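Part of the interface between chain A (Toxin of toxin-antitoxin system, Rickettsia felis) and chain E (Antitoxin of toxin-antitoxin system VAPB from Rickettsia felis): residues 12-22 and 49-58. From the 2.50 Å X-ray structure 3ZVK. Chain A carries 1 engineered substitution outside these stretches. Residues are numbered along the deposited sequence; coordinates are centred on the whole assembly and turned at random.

Chain A, residues 12-22: YAINKHPDSYY
Chain E (49-58) VFQEMAEISS

The chain E stretch is helical through V49(E)-S57(E), continuing a helix that begins earlier in the chain, with phi/psi near -67/-40. Chain A supplies helix 12-16, a break at H17(A) and P18(A), and a second helix from D19(A). H17(A) has positive phi (33/61); P18(A), at -73/145, is the N-cap. Helices 12-16 and 49-57 run at 51°, with axes 9.3 Å apart at closest approach. In register, I14(A) CA lies 6.8 Å from M53(E) CA, and H17(A) CA lies 5.7 Å from F50(E) CA. No direct hydrogen bond joins the stretches; the contact is mainly apolar packing.

V49(E) makes no contact. F50(E) (chi1 m, -88°; chi2 47°) points toward chain A and fills the pocket at the helix break. Its flat ring offers two faces. A13(A) O lies over one; Y22(A) CB lies over the opposite face, 3.8 Å from the ring centroid. P18(A) O approaches the ring edge, 3.1 Å from F50(E) CE2. Y21(A) CB is 3.7 Å from F50(E) CE2. The Y22(A) ring (chi1 p) turns its edge to the F50(E) face, planes at 74°, centroids 6.0 Å apart.

Q51(E) reaches chain A through water 2, which lies 2.7 Å from Y22(A) OH and donates a weak bond to Q51(E) OE1 (3.3 Å).

M53(E) (m, t, m) is buried. Its flexible thioether follows helix 12-16: M53(E) CE is 3.5 Å from A13(A) O, and M53(E) SD is 4.0 Å from I14(A) CG1.

A54(E) is small enough for the H17(A) ring (chi1 p, chi2 -101°) to lie close. A54(E) CB sits 3.9 Å from that ring's centroid, over one face.

S57(E) (chi1 p) lies at the H17(A) ring edge, with S57(E) OG 4.1 Å from H17(A) CE1. Water 1 links S57(E) OG (3.1 Å) to N15(A) O (2.5 Å).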

# COMPACT_ATOMS: atom_id res chain seq x y z
N TYR A 12 11.58 28.34 23.93
CA TYR A 12 11.96 29.75 24.13
C TYR A 12 11.43 30.65 23.04
O TYR A 12 11.00 31.76 23.33
CB TYR A 12 13.49 29.92 24.28
CG TYR A 12 13.88 31.20 24.99
CD1 TYR A 12 13.80 31.31 26.38
CD2 TYR A 12 14.34 32.30 24.27
CE1 TYR A 12 14.16 32.49 27.03
CE2 TYR A 12 14.67 33.49 24.91
CZ TYR A 12 14.57 33.58 26.29
OH TYR A 12 14.90 34.75 26.93
N ALA A 13 11.41 30.17 21.78
CA ALA A 13 10.88 30.90 20.64
C ALA A 13 9.38 31.17 20.80
O ALA A 13 8.94 32.31 20.60
CB ALA A 13 11.13 30.12 19.36
N ILE A 14 8.60 30.14 21.18
CA ILE A 14 7.15 30.23 21.39
C ILE A 14 6.81 31.09 22.60
O ILE A 14 6.00 32.01 22.49
CB ILE A 14 6.45 28.83 21.39
CG1 ILE A 14 6.65 28.10 20.05
CG2 ILE A 14 4.96 28.93 21.74
CD1 ILE A 14 6.44 26.61 20.12
N ASN A 15 7.45 30.82 23.73
CA ASN A 15 7.20 31.57 24.95
C ASN A 15 7.71 32.99 24.95
O ASN A 15 6.95 33.90 25.27
CB ASN A 15 7.70 30.82 26.18
CG ASN A 15 6.91 29.59 26.53
OD1 ASN A 15 5.72 29.46 26.22
ND2 ASN A 15 7.54 28.67 27.22
N LYS A 16 9.00 33.19 24.62
CA LYS A 16 9.66 34.50 24.71
C LYS A 16 9.86 35.27 23.40
O LYS A 16 10.20 36.44 23.46
CB LYS A 16 10.97 34.43 25.52
CG LYS A 16 10.81 33.65 26.84
CD LYS A 16 10.89 34.48 28.09
CE LYS A 16 10.16 33.78 29.22
NZ LYS A 16 9.01 34.59 29.71
N HIS A 17 9.63 34.62 22.24
CA HIS A 17 9.77 35.21 20.90
C HIS A 17 10.89 36.29 20.79
O HIS A 17 10.59 37.45 20.52
CB HIS A 17 8.39 35.66 20.33
CG HIS A 17 7.55 36.42 21.32
ND1 HIS A 17 6.51 35.80 22.01
CD2 HIS A 17 7.69 37.69 21.78
CE1 HIS A 17 6.03 36.72 22.83
NE2 HIS A 17 6.71 37.87 22.73
N PRO A 18 12.17 35.94 21.05
CA PRO A 18 13.23 36.97 20.99
C PRO A 18 13.58 37.39 19.58
O PRO A 18 13.55 36.57 18.67
CB PRO A 18 14.41 36.31 21.71
CG PRO A 18 14.18 34.87 21.60
CD PRO A 18 12.73 34.60 21.39
N ASP A 19 13.91 38.68 19.38
CA ASP A 19 14.26 39.23 18.06
C ASP A 19 15.48 38.56 17.44
O ASP A 19 15.52 38.36 16.23
CB ASP A 19 14.48 40.76 18.14
CG ASP A 19 13.24 41.63 18.33
OD1 ASP A 19 12.12 41.09 18.29
OD2 ASP A 19 13.40 42.85 18.49
N SER A 20 16.47 38.23 18.26
CA SER A 20 17.71 37.59 17.81
C SER A 20 17.45 36.23 17.14
O SER A 20 18.06 35.94 16.10
CB SER A 20 18.78 37.55 18.92
OG SER A 20 18.54 36.58 19.91
N TYR A 21 16.46 35.47 17.66
CA TYR A 21 16.03 34.17 17.12
C TYR A 21 15.43 34.33 15.72
O TYR A 21 15.85 33.61 14.82
CB TYR A 21 15.06 33.44 18.08
CG TYR A 21 15.71 32.76 19.27
CD1 TYR A 21 16.85 33.29 19.87
CD2 TYR A 21 15.11 31.65 19.87
CE1 TYR A 21 17.41 32.71 21.00
CE2 TYR A 21 15.68 31.05 21.01
CZ TYR A 21 16.83 31.59 21.56
OH TYR A 21 17.43 31.03 22.65
N TYR A 22 14.49 35.31 15.51
CA TYR A 22 13.92 35.50 14.17
C TYR A 22 14.93 36.04 13.17
O TYR A 22 14.82 35.72 11.98
CB TYR A 22 12.56 36.25 14.16
CG TYR A 22 12.61 37.77 14.16
CD1 TYR A 22 13.04 38.47 13.03
CD2 TYR A 22 12.09 38.51 15.21
CE1 TYR A 22 13.08 39.87 13.02
CE2 TYR A 22 12.08 39.90 15.19
CZ TYR A 22 12.57 40.58 14.08
OH TYR A 22 12.57 41.95 14.05
N VAL E 49 5.91 35.41 11.83
CA VAL E 49 5.69 34.22 12.66
C VAL E 49 5.80 34.62 14.14
O VAL E 49 4.90 34.30 14.93
CB VAL E 49 6.66 33.07 12.29
CG1 VAL E 49 6.74 32.01 13.40
CG2 VAL E 49 6.28 32.43 10.96
N PHE E 50 6.89 35.34 14.51
CA PHE E 50 7.15 35.78 15.88
C PHE E 50 6.18 36.85 16.34
O PHE E 50 5.80 36.86 17.52
CB PHE E 50 8.61 36.24 16.02
CG PHE E 50 9.61 35.15 16.38
CD1 PHE E 50 9.62 33.93 15.70
CD2 PHE E 50 10.61 35.39 17.31
CE1 PHE E 50 10.55 32.94 16.02
CE2 PHE E 50 11.55 34.39 17.62
CZ PHE E 50 11.50 33.17 16.99
N GLN E 51 5.75 37.72 15.41
CA GLN E 51 4.77 38.79 15.65
C GLN E 51 3.40 38.19 15.89
O GLN E 51 2.73 38.61 16.83
CB GLN E 51 4.73 39.80 14.48
CG GLN E 51 5.64 41.01 14.76
CD GLN E 51 5.97 41.91 13.58
OE1 GLN E 51 7.07 42.48 13.53
NE2 GLN E 51 5.03 42.13 12.65
N GLU E 52 3.02 37.19 15.09
CA GLU E 52 1.75 36.48 15.17
C GLU E 52 1.61 35.70 16.47
O GLU E 52 0.52 35.68 17.05
CB GLU E 52 1.54 35.60 13.95
CG GLU E 52 0.44 36.08 13.03
CD GLU E 52 -0.98 35.66 13.40
OE1 GLU E 52 -1.46 36.03 14.49
OE2 GLU E 52 -1.61 34.95 12.58
N MET E 53 2.69 35.08 16.95
CA MET E 53 2.72 34.32 18.20
C MET E 53 2.58 35.28 19.39
O MET E 53 1.92 34.96 20.39
CB MET E 53 4.03 33.51 18.33
CG MET E 53 4.11 32.30 17.42
SD MET E 53 5.50 31.15 17.74
CE MET E 53 6.95 32.32 17.72
N ALA E 54 3.19 36.46 19.29
CA ALA E 54 3.16 37.49 20.32
C ALA E 54 1.76 38.07 20.51
O ALA E 54 1.42 38.46 21.63
CB ALA E 54 4.17 38.60 20.00
N GLU E 55 0.94 38.10 19.43
CA GLU E 55 -0.44 38.61 19.44
C GLU E 55 -1.36 37.68 20.20
O GLU E 55 -2.24 38.17 20.91
CB GLU E 55 -0.95 38.84 18.01
CG GLU E 55 -0.37 40.09 17.35
CD GLU E 55 -0.66 40.31 15.88
OE1 GLU E 55 -1.64 39.73 15.35
OE2 GLU E 55 0.10 41.08 15.26
N ILE E 56 -1.15 36.35 20.05
CA ILE E 56 -1.92 35.31 20.74
C ILE E 56 -1.71 35.38 22.24
O ILE E 56 -2.70 35.41 22.96
CB ILE E 56 -1.65 33.91 20.14
CG1 ILE E 56 -2.20 33.84 18.70
CG2 ILE E 56 -2.21 32.76 21.00
CD1 ILE E 56 -1.47 32.92 17.85
N SER E 57 -0.45 35.48 22.69
CA SER E 57 -0.10 35.56 24.11
C SER E 57 -0.50 36.91 24.76
O SER E 57 -1.11 36.91 25.83
CB SER E 57 1.39 35.25 24.30
OG SER E 57 2.23 36.40 24.20
N SER E 58 -0.16 38.04 24.11
CA SER E 58 -0.45 39.39 24.62
C SER E 58 -1.78 39.93 24.08
O SER E 58 -2.85 39.40 24.39
CB SER E 58 0.69 40.36 24.26
OG SER E 58 1.98 39.80 24.41
O HOH W 1 4.56 34.57 25.00
O HOH W 2 10.10 42.58 14.85